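Histidinol dehydrogenase (Elizabethkingia anophelis NUHP1, PDB 6AN0) probably catalyses the last step of histidine biosynthesis, the zinc- and NAD-dependent oxidation of L-histidinol through L-histidinaldehyde to L-histidine. Local coordinates at residues 9-15 with 309-315; 20-26 with 322-328; 253-257 with 284-288. Residues are numbered along the deposited sequence.

Contact 1: residues 9-15 with 309-315; sequences MQTYINP and SRGIVLD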
loop_
_atom_site.group_PDB
_atom_site.type_symbol
_atom_site.label_atom_id
_atom_site.label_comp_id
_atom_site.label_asym_id
_atom_site.label_seq_id
_atom_site.Cartn_x
_atom_site.Cartn_y
_atom_site.Cartn_z
ATOM N N MET A 9 -27.346 13.256 -20.805
ATOM C CA MET A 9 -26.683 13.616 -19.557
ATOM C C MET A 9 -27.456 14.719 -18.849
ATOM O O MET A 9 -27.868 15.698 -19.476
ATOM C CB MET A 9 -25.250 14.093 -19.815
ATOM C CG MET A 9 -24.258 13.802 -18.724
ATOM S SD MET A 9 -22.612 14.251 -19.317
ATOM C CE MET A 9 -22.666 16.016 -19.065
ATOM N N GLN A 10 -27.616 14.567 -17.537
ATOM C CA GLN A 10 -28.323 15.535 -16.713
ATOM C C GLN A 10 -27.402 16.691 -16.337
ATOM O O GLN A 10 -26.201 16.504 -16.121
ATOM C CB GLN A 10 -28.852 14.849 -15.453
ATOM C CG GLN A 10 -29.731 15.703 -14.567
ATOM C CD GLN A 10 -30.665 14.862 -13.722
ATOM O OE1 GLN A 10 -31.095 13.787 -14.143
ATOM N NE2 GLN A 10 -30.978 15.340 -12.522
ATOM N N THR A 11 -27.975 17.892 -16.247
ATOM C CA THR A 11 -27.186 19.090 -15.993
ATOM C C THR A 11 -27.670 19.834 -14.755
ATOM O O THR A 11 -28.852 19.795 -14.398
ATOM C CB THR A 11 -27.208 20.046 -17.186
ATOM O OG1 THR A 11 -28.560 20.385 -17.500
ATOM C CG2 THR A 11 -26.563 19.403 -18.385
ATOM N N TYR A 12 -26.730 20.541 -14.126
ATOM C CA TYR A 12 -26.976 21.308 -12.909
ATOM C C TYR A 12 -26.273 22.651 -13.049
ATOM O O TYR A 12 -25.055 22.690 -13.248
ATOM C CB TYR A 12 -26.466 20.553 -11.678
ATOM C CG TYR A 12 -26.947 19.122 -11.587
ATOM C CD1 TYR A 12 -28.091 18.795 -10.860
ATOM C CD2 TYR A 12 -26.269 18.100 -12.234
ATOM C CE1 TYR A 12 -28.535 17.484 -10.778
ATOM C CE2 TYR A 12 -26.704 16.790 -12.159
ATOM C CZ TYR A 12 -27.835 16.487 -11.430
ATOM O OH TYR A 12 -28.259 15.181 -11.361
ATOM N N ILE A 13 -27.027 23.746 -12.948
ATOM C CA ILE A 13 -26.502 25.084 -13.212
ATOM C C ILE A 13 -26.318 25.802 -11.881
ATOM O O ILE A 13 -27.300 26.207 -11.243
ATOM C CB ILE A 13 -27.423 25.891 -14.137
ATOM C CG1 ILE A 13 -27.777 25.086 -15.390
ATOM C CG2 ILE A 13 -26.757 27.201 -14.515
ATOM C CD1 ILE A 13 -26.563 24.657 -16.217
ATOM N N ASN A 14 -25.063 26.003 -11.488
ATOM C CA ASN A 14 -24.707 26.666 -10.238
ATOM C C ASN A 14 -25.398 26.032 -9.024
ATOM O O ASN A 14 -26.138 26.701 -8.305
ATOM C CB ASN A 14 -25.017 28.157 -10.299
ATOM C CG ASN A 14 -24.372 28.850 -11.486
ATOM O OD1 ASN A 14 -25.066 29.421 -12.328
ATOM N ND2 ASN A 14 -23.043 28.815 -11.558
ATOM N N PRO A 15 -25.165 24.741 -8.767
ATOM C CA PRO A 15 -25.759 24.131 -7.582
ATOM C C PRO A 15 -25.136 24.701 -6.318
ATOM O O PRO A 15 -23.941 25.043 -6.301
ATOM C CB PRO A 15 -25.428 22.637 -7.749
ATOM C CG PRO A 15 -24.182 22.623 -8.559
ATOM C CD PRO A 15 -24.276 23.806 -9.486
ATOM N N SER A 309 -24.272 10.146 -15.416
ATOM C CA SER A 309 -23.266 11.193 -15.532
ATOM C C SER A 309 -23.891 12.571 -15.323
ATOM O O SER A 309 -25.113 12.733 -15.331
ATOM C CB SER A 309 -22.574 11.089 -16.894
ATOM O OG SER A 309 -21.886 9.847 -16.982
ATOM N N ARG A 310 -23.033 13.576 -15.109
ATOM C CA ARG A 310 -23.494 14.902 -14.709
ATOM C C ARG A 310 -22.662 15.978 -15.391
ATOM O O ARG A 310 -21.435 15.882 -15.411
ATOM C CB ARG A 310 -23.401 15.090 -13.183
ATOM C CG ARG A 310 -24.012 13.957 -12.372
ATOM C CD ARG A 310 -24.091 14.275 -10.893
ATOM N NE ARG A 310 -24.867 13.251 -10.200
ATOM C CZ ARG A 310 -24.338 12.266 -9.485
ATOM N NH1 ARG A 310 -23.024 12.180 -9.339
ATOM N NH2 ARG A 310 -25.129 11.374 -8.896
ATOM N N GLY A 311 -23.328 16.993 -15.935
ATOM C CA GLY A 311 -22.679 18.234 -16.342
ATOM C C GLY A 311 -23.067 19.360 -15.395
ATOM O O GLY A 311 -24.251 19.582 -15.131
ATOM N N ILE A 312 -22.056 20.062 -14.885
ATOM C CA ILE A 312 -22.252 21.037 -13.816
ATOM C C ILE A 312 -21.570 22.342 -14.197
ATOM O O ILE A 312 -20.382 22.350 -14.538
ATOM C CB ILE A 312 -21.700 20.507 -12.478
ATOM C CG1 ILE A 312 -22.291 19.122 -12.180
ATOM C CG2 ILE A 312 -21.995 21.497 -11.347
ATOM C CD1 ILE A 312 -21.652 18.405 -11.012
ATOM N N VAL A 313 -22.310 23.445 -14.117
ATOM C CA VAL A 313 -21.746 24.779 -14.309
ATOM C C VAL A 313 -21.412 25.374 -12.948
ATOM O O VAL A 313 -22.267 25.437 -12.056
ATOM C CB VAL A 313 -22.703 25.696 -15.090
ATOM C CG1 VAL A 313 -22.096 27.083 -15.204
ATOM C CG2 VAL A 313 -22.966 25.124 -16.463
ATOM N N LEU A 314 -20.166 25.804 -12.789
ATOM C CA LEU A 314 -19.679 26.459 -11.584
ATOM C C LEU A 314 -18.928 27.717 -11.997
ATOM O O LEU A 314 -18.247 27.725 -13.026
ATOM C CB LEU A 314 -18.766 25.507 -10.778
ATOM C CG LEU A 314 -19.442 24.242 -10.233
ATOM C CD1 LEU A 314 -18.422 23.209 -9.715
ATOM C CD2 LEU A 314 -20.469 24.599 -9.152
ATOM N N ASP A 315 -19.031 28.775 -11.197
ATOM C CA ASP A 315 -18.701 30.108 -11.690
ATOM C C ASP A 315 -17.219 30.469 -11.576
ATOM O O ASP A 315 -16.874 31.638 -11.753
ATOM C CB ASP A 315 -19.566 31.168 -10.990
ATOM C CG ASP A 315 -19.375 31.203 -9.486
ATOM O OD1 ASP A 315 -18.446 30.553 -8.962
ATOM O OD2 ASP A 315 -20.172 31.898 -8.819
#
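The ring of Tyr12 spreads over the neighbouring strand, with CE2 3.8 Å from Arg310 CD and CD2 4.1 Å from Ile312 CG1. Arg310 then runs on beyond it to reach the carbonyl of Gln25 through NH1. Beneath the side chains the two strands run parallel and in register, their axes 4.7 Å apart and only 16° from perfect alignment. Four backbone hydrogen bonds join them: Gly311 N to Gln10 O (2.9 Å), Tyr12 N to Gly311 O (2.8 Å), Val313 N to Tyr12 O (3.0 Å) and Asn14 N to Val313 O (2.9 Å). This adds 10-13 as an edge strand to a six-stranded parallel sheet with helices on both sides, the Rossmann-like layout of the histidinol dehydrogenase family; the other edge of 310-313 pairs with strand 271-276. On the face carrying Thr11 and Val313, Ile13 CD1 meets Val313 CG2 at 3.6 Å, and helix 279-293 covers Thr11 and Val313. Here too the end of Met9 folds over Gly311, CE lying 3.3 Å from its N. A CB on Gly311 would come 2.9 Å from that methyl, so the bare backbone makes room for it. On the Tyr12 face, Pro15 follows the strand and sets CG 3.7 Å from Ile312 CG2 and CD 3.9 Å from Leu314 CD2, close to helices 20-23 and 317-327.

Contact 2: residues 20-26 with 322-328; sequences WKNLIQR and AFSNLYA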
loop_
_atom_site.group_PDB
_atom_site.type_symbol
_atom_site.label_atom_id
_atom_site.label_comp_id
_atom_site.label_asym_id
_atom_site.label_seq_id
_atom_site.Cartn_x
_atom_site.Cartn_y
_atom_site.Cartn_z
ATOM N N TRP A 20 -23.511 19.524 -3.124
ATOM C CA TRP A 20 -22.325 18.856 -3.650
ATOM C C TRP A 20 -22.199 17.441 -3.101
ATOM O O TRP A 20 -21.790 16.523 -3.823
ATOM C CB TRP A 20 -21.065 19.662 -3.336
ATOM C CG TRP A 20 -20.938 20.926 -4.119
ATOM C CD1 TRP A 20 -21.939 21.614 -4.741
ATOM C CD2 TRP A 20 -19.734 21.661 -4.365
ATOM N NE1 TRP A 20 -21.431 22.731 -5.360
ATOM C CE2 TRP A 20 -20.080 22.784 -5.142
ATOM C CE3 TRP A 20 -18.396 21.484 -3.997
ATOM C CZ2 TRP A 20 -19.136 23.720 -5.562
ATOM C CZ3 TRP A 20 -17.460 22.413 -4.424
ATOM C CH2 TRP A 20 -17.835 23.517 -5.194
ATOM N N LYS A 21 -22.562 17.244 -1.829
ATOM C CA LYS A 21 -22.535 15.911 -1.233
ATOM C C LYS A 21 -23.268 14.901 -2.103
ATOM O O LYS A 21 -22.841 13.747 -2.225
ATOM C CB LYS A 21 -23.148 15.954 0.171
ATOM N N ASN A 22 -24.362 15.324 -2.740
ATOM C CA ASN A 22 -25.111 14.419 -3.603
ATOM C C ASN A 22 -24.520 14.326 -5.002
ATOM O O ASN A 22 -24.558 13.253 -5.617
ATOM C CB ASN A 22 -26.571 14.865 -3.671
ATOM C CG ASN A 22 -27.234 14.831 -2.321
ATOM O OD1 ASN A 22 -27.813 15.818 -1.874
ATOM N ND2 ASN A 22 -27.124 13.694 -1.644
ATOM N N LEU A 23 -23.955 15.415 -5.515
ATOM C CA LEU A 23 -23.454 15.410 -6.882
ATOM C C LEU A 23 -22.137 14.659 -7.044
ATOM O O LEU A 23 -21.767 14.342 -8.178
ATOM C CB LEU A 23 -23.304 16.846 -7.385
ATOM C CG LEU A 23 -24.633 17.594 -7.483
ATOM C CD1 LEU A 23 -24.405 19.047 -7.865
ATOM C CD2 LEU A 23 -25.554 16.906 -8.478
ATOM N N ILE A 24 -21.426 14.347 -5.953
ATOM C CA ILE A 24 -20.177 13.594 -6.065
ATOM C C ILE A 24 -20.390 12.086 -6.018
ATOM O O ILE A 24 -19.417 11.327 -6.128
ATOM C CB ILE A 24 -19.177 14.003 -4.962
ATOM C CG1 ILE A 24 -19.803 13.843 -3.574
ATOM C CG2 ILE A 24 -18.694 15.431 -5.175
ATOM C CD1 ILE A 24 -18.869 14.221 -2.438
ATOM N N GLN A 25 -21.631 11.622 -5.867
ATOM C CA GLN A 25 -21.885 10.199 -5.674
ATOM C C GLN A 25 -21.707 9.408 -6.966
ATOM O O GLN A 25 -22.249 9.772 -8.017
ATOM C CB GLN A 25 -23.299 9.991 -5.132
ATOM C CG GLN A 25 -23.526 10.617 -3.778
ATOM C CD GLN A 25 -22.662 9.992 -2.707
ATOM O OE1 GLN A 25 -22.326 8.807 -2.774
ATOM N NE2 GLN A 25 -22.286 10.789 -1.713
ATOM N N ARG A 26 -20.949 8.317 -6.887
ATOM C CA ARG A 26 -20.937 7.354 -7.969
ATOM C C ARG A 26 -22.270 6.607 -7.993
ATOM O O ARG A 26 -23.033 6.656 -7.024
ATOM C CB ARG A 26 -19.781 6.369 -7.805
ATOM C CG ARG A 26 -18.448 6.871 -8.351
ATOM C CD ARG A 26 -17.876 7.974 -7.480
ATOM N NE ARG A 26 -16.486 8.274 -7.823
ATOM C CZ ARG A 26 -15.753 9.187 -7.197
ATOM N NH1 ARG A 26 -16.292 9.888 -6.206
ATOM N NH2 ARG A 26 -14.490 9.406 -7.564
ATOM N N ALA A 322 -12.263 22.689 -6.443
ATOM C CA ALA A 322 -12.749 22.287 -5.127
ATOM C C ALA A 322 -13.768 21.161 -5.243
ATOM O O ALA A 322 -13.728 20.201 -4.470
ATOM C CB ALA A 322 -13.345 23.490 -4.383
ATOM N N PHE A 323 -14.676 21.245 -6.221
ATOM C CA PHE A 323 -15.572 20.118 -6.484
ATOM C C PHE A 323 -14.777 18.868 -6.845
ATOM O O PHE A 323 -15.046 17.773 -6.331
ATOM C CB PHE A 323 -16.558 20.474 -7.598
ATOM C CG PHE A 323 -17.619 19.429 -7.833
ATOM C CD1 PHE A 323 -18.918 19.631 -7.387
ATOM C CD2 PHE A 323 -17.325 18.247 -8.510
ATOM C CE1 PHE A 323 -19.900 18.674 -7.602
ATOM C CE2 PHE A 323 -18.292 17.287 -8.725
ATOM C CZ PHE A 323 -19.593 17.502 -8.269
ATOM N N SER A 324 -13.783 19.011 -7.733
ATOM C CA SER A 324 -13.005 17.848 -8.153
ATOM C C SER A 324 -12.285 17.207 -6.972
ATOM O O SER A 324 -12.192 15.975 -6.881
ATOM C CB SER A 324 -11.996 18.252 -9.237
ATOM O OG SER A 324 -11.273 17.121 -9.708
ATOM N N ASN A 325 -11.769 18.030 -6.055
ATOM C CA ASN A 325 -11.044 17.499 -4.904
ATOM C C ASN A 325 -11.971 16.728 -3.967
ATOM O O ASN A 325 -11.550 15.745 -3.344
ATOM C CB ASN A 325 -10.332 18.636 -4.158
ATOM C CG ASN A 325 -9.103 19.171 -4.909
ATOM O OD1 ASN A 325 -8.488 18.467 -5.716
ATOM N ND2 ASN A 325 -8.726 20.417 -4.614
ATOM N N LEU A 326 -13.236 17.140 -3.876
ATOM C CA LEU A 326 -14.220 16.376 -3.112
ATOM C C LEU A 326 -14.599 15.077 -3.823
ATOM O O LEU A 326 -14.856 14.059 -3.168
ATOM C CB LEU A 326 -15.472 17.228 -2.869
ATOM C CG LEU A 326 -15.310 18.467 -1.981
ATOM C CD1 LEU A 326 -16.633 19.212 -1.832
ATOM C CD2 LEU A 326 -14.763 18.086 -0.629
ATOM N N TYR A 327 -14.656 15.096 -5.162
ATOM C CA TYR A 327 -15.043 13.909 -5.928
ATOM C C TYR A 327 -13.918 12.872 -5.978
ATOM O O TYR A 327 -14.177 11.659 -5.927
ATOM C CB TYR A 327 -15.449 14.333 -7.343
ATOM C CG TYR A 327 -15.878 13.207 -8.266
ATOM C CD1 TYR A 327 -17.176 12.701 -8.230
ATOM C CD2 TYR A 327 -14.991 12.665 -9.185
ATOM C CE1 TYR A 327 -17.564 11.677 -9.084
ATOM C CE2 TYR A 327 -15.367 11.649 -10.041
ATOM C CZ TYR A 327 -16.656 11.159 -9.988
ATOM O OH TYR A 327 -17.031 10.154 -10.841
ATOM N N ALA A 328 -12.661 13.336 -6.096
ATOM C CA ALA A 328 -11.444 12.519 -6.152
ATOM C C ALA A 328 -11.482 11.585 -7.358
ATOM O O ALA A 328 -11.593 10.358 -7.198
ATOM C CB ALA A 328 -11.258 11.733 -4.850
#
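Phe323 is the hub of this contact, meeting both Trp20 and Ile24. Its edge points at the face of the six-membered ring of the Trp20 indole, a T-shaped pair with ring centroids 5.3 Å apart and planes at 63°, and its CB sits over the same ring in a CH-pi contact, 4.2 Å from the centroid. Ile24 CG2 presses on a face of the Phe323 ring, again 4.2 Å from the centroid, while Leu23 CB approaches CE1 of Phe323 to 3.9 Å. Trp20 reaches further along the helix as well: CE3 lies 3.6 Å from Leu326 CD1.

One turn on, Tyr327 supplies the other aromatic surface. The guanidinium of Arg26 lies flat on it, planes 2° apart and CZ 3.6 Å from the ring centroid, a stack that is also a cation-pi interaction. Arg26 NH1 and NH2 both donate to Tyr327 O at 2.8 Å, and NH2 adds a weak bond to Ala328 O at 3.1 Å. So one side chain both covers the ring and binds carbonyls where the helix ends and Ala328 turns to positive phi.

Arg26 NH2 also makes a salt bridge to Glu242, and the Arg26 side chain lies about 6 Å from that of Glu330, a predicted proton acceptor. Tyr327 OH bonds Gln271, and Phe323 and Tyr327 rest on strands 310-313, 271-276 and 242-247, placing helix 317-327 against the parallel sheet beside helix 20-23.

Contact 3: residues 253-257 with 284-288; sequences PEFVA and QTLMQ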
loop_
_atom_site.group_PDB
_atom_site.type_symbol
_atom_site.label_atom_id
_atom_site.label_comp_id
_atom_site.label_asym_id
_atom_site.label_seq_id
_atom_site.Cartn_x
_atom_site.Cartn_y
_atom_site.Cartn_z
ATOM N N PRO A 253 -14.958 22.129 -27.419
ATOM C CA PRO A 253 -16.092 21.236 -27.124
ATOM C C PRO A 253 -16.058 19.920 -27.888
ATOM O O PRO A 253 -16.508 18.899 -27.348
ATOM C CB PRO A 253 -17.312 22.092 -27.497
ATOM C CG PRO A 253 -16.842 23.490 -27.260
ATOM C CD PRO A 253 -15.398 23.503 -27.703
ATOM N N GLU A 254 -15.541 19.900 -29.124
ATOM C CA GLU A 254 -15.410 18.627 -29.829
ATOM C C GLU A 254 -14.454 17.694 -29.100
ATOM O O GLU A 254 -14.712 16.490 -28.997
ATOM C CB GLU A 254 -14.930 18.831 -31.266
ATOM C CG GLU A 254 -14.908 17.511 -32.053
ATOM C CD GLU A 254 -14.269 17.635 -33.420
ATOM O OE1 GLU A 254 -13.287 18.397 -33.564
ATOM O OE2 GLU A 254 -14.750 16.965 -34.352
ATOM N N PHE A 255 -13.337 18.235 -28.597
ATOM C CA PHE A 255 -12.370 17.415 -27.866
ATOM C C PHE A 255 -12.966 16.913 -26.557
ATOM O O PHE A 255 -12.815 15.737 -26.201
ATOM C CB PHE A 255 -11.093 18.207 -27.558
ATOM C CG PHE A 255 -10.282 18.617 -28.759
ATOM C CD1 PHE A 255 -10.699 18.364 -30.057
ATOM C CD2 PHE A 255 -9.069 19.285 -28.567
ATOM C CE1 PHE A 255 -9.934 18.763 -31.130
ATOM C CE2 PHE A 255 -8.302 19.688 -29.638
ATOM C CZ PHE A 255 -8.735 19.433 -30.926
ATOM N N VAL A 256 -13.626 17.805 -25.812
ATOM C CA VAL A 256 -14.178 17.430 -24.512
ATOM C C VAL A 256 -15.234 16.339 -24.671
ATOM O O VAL A 256 -15.249 15.356 -23.920
ATOM C CB VAL A 256 -14.744 18.672 -23.793
ATOM C CG1 VAL A 256 -15.525 18.264 -22.548
ATOM C CG2 VAL A 256 -13.610 19.639 -23.415
ATOM N N ALA A 257 -16.129 16.493 -25.647
ATOM C CA ALA A 257 -17.132 15.456 -25.887
ATOM C C ALA A 257 -16.484 14.110 -26.201
ATOM O O ALA A 257 -16.913 13.066 -25.685
ATOM C CB ALA A 257 -18.052 15.879 -27.027
ATOM N N GLN A 284 -22.502 23.521 -25.855
ATOM C CA GLN A 284 -21.782 23.104 -27.057
ATOM C C GLN A 284 -21.202 21.702 -26.900
ATOM O O GLN A 284 -21.222 20.903 -27.847
ATOM C CB GLN A 284 -20.670 24.095 -27.387
ATOM C CG GLN A 284 -21.145 25.369 -28.054
ATOM C CD GLN A 284 -19.987 26.235 -28.511
ATOM O OE1 GLN A 284 -19.056 25.754 -29.160
ATOM N NE2 GLN A 284 -20.032 27.517 -28.162
ATOM N N THR A 285 -20.667 21.392 -25.714
ATOM C CA THR A 285 -20.091 20.073 -25.475
ATOM C C THR A 285 -21.163 18.987 -25.510
ATOM O O THR A 285 -20.930 17.896 -26.040
ATOM C CB THR A 285 -19.359 20.057 -24.133
ATOM O OG1 THR A 285 -18.346 21.073 -24.127
ATOM C CG2 THR A 285 -18.704 18.710 -23.895
ATOM N N LEU A 286 -22.340 19.264 -24.949
ATOM C CA LEU A 286 -23.413 18.272 -24.961
ATOM C C LEU A 286 -23.931 18.031 -26.372
ATOM O O LEU A 286 -24.288 16.900 -26.727
ATOM C CB LEU A 286 -24.550 18.716 -24.047
ATOM C CG LEU A 286 -24.231 18.630 -22.555
ATOM C CD1 LEU A 286 -25.410 19.078 -21.714
ATOM C CD2 LEU A 286 -23.825 17.223 -22.207
ATOM N N MET A 287 -23.999 19.084 -27.185
ATOM C CA MET A 287 -24.358 18.904 -28.587
ATOM C C MET A 287 -23.357 17.998 -29.288
ATOM O O MET A 287 -23.739 17.123 -30.074
ATOM C CB MET A 287 -24.432 20.261 -29.291
ATOM C CG MET A 287 -25.578 21.152 -28.835
ATOM S SD MET A 287 -25.516 22.806 -29.565
ATOM C CE MET A 287 -25.494 22.408 -31.315
ATOM N N GLN A 288 -22.062 18.198 -29.012
ATOM C CA GLN A 288 -21.036 17.335 -29.585
ATOM C C GLN A 288 -21.177 15.903 -29.081
ATOM O O GLN A 288 -20.974 14.951 -29.841
ATOM C CB GLN A 288 -19.646 17.884 -29.252
ATOM C CG GLN A 288 -19.208 19.064 -30.118
ATOM C CD GLN A 288 -18.790 18.654 -31.520
ATOM O OE1 GLN A 288 -18.603 17.473 -31.807
ATOM N NE2 GLN A 288 -18.638 19.637 -32.401
#
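These two helices approach to 8.0 Å between axes, crossing at -57°, and no hydrogen bond links the two segments. Pro253 comes in at the first turn of its helix, where small residues meet, with its CA 4.5 Å from Thr285 CA and its CB 3.7 Å from Thr285 OG1. Thr285 is in the m rotamer, its hydroxyl bonded to Ile281 O of its own helix, and CG2 meets CG1 of Val256, a t rotamer, at 3.5 Å. Gln288 takes an m,m conformation, bent rather than extended: its CB packs tightly on the small Ala257, CB to CB at 3.4 Å, and OE1, held by Gln292, ends 3.7 Å from CG of the extended t,t Glu254. Gln284 (m,t) stretches instead, bringing OE1 3.7 Å from Pro253 CG. Glu254 also packs on Val429 of the second subunit. Val256 and Thr285 both touch Leu274 of strand 271-276, so neighbouring helices share one sheet face, as in the successive beta-alpha-beta crossovers of a Rossmann-like fold.

All three contacts are partly buried and belong to the same parallel sheet and its flanking helices. Contact 1 lies within the sheet and rests on backbone hydrogen bonds; contacts 2 and 3 lie among the helices on its opposite faces, about 13 Å apart at their nearest atoms. Contact 2, nearest the chain's centre, is aromatic and charged, whereas contact 3 is close van der Waals packing of small and polar side chains that runs out to the second subunit. Contact 1 touches both: Ile312 CD1 lies 3.5 Å from Phe323 CZ on one face, and Thr11 CG2 lies 3.5 Å from Leu286 CD1 on the other. Contacts 1 and 2 also use consecutive elements of the chain.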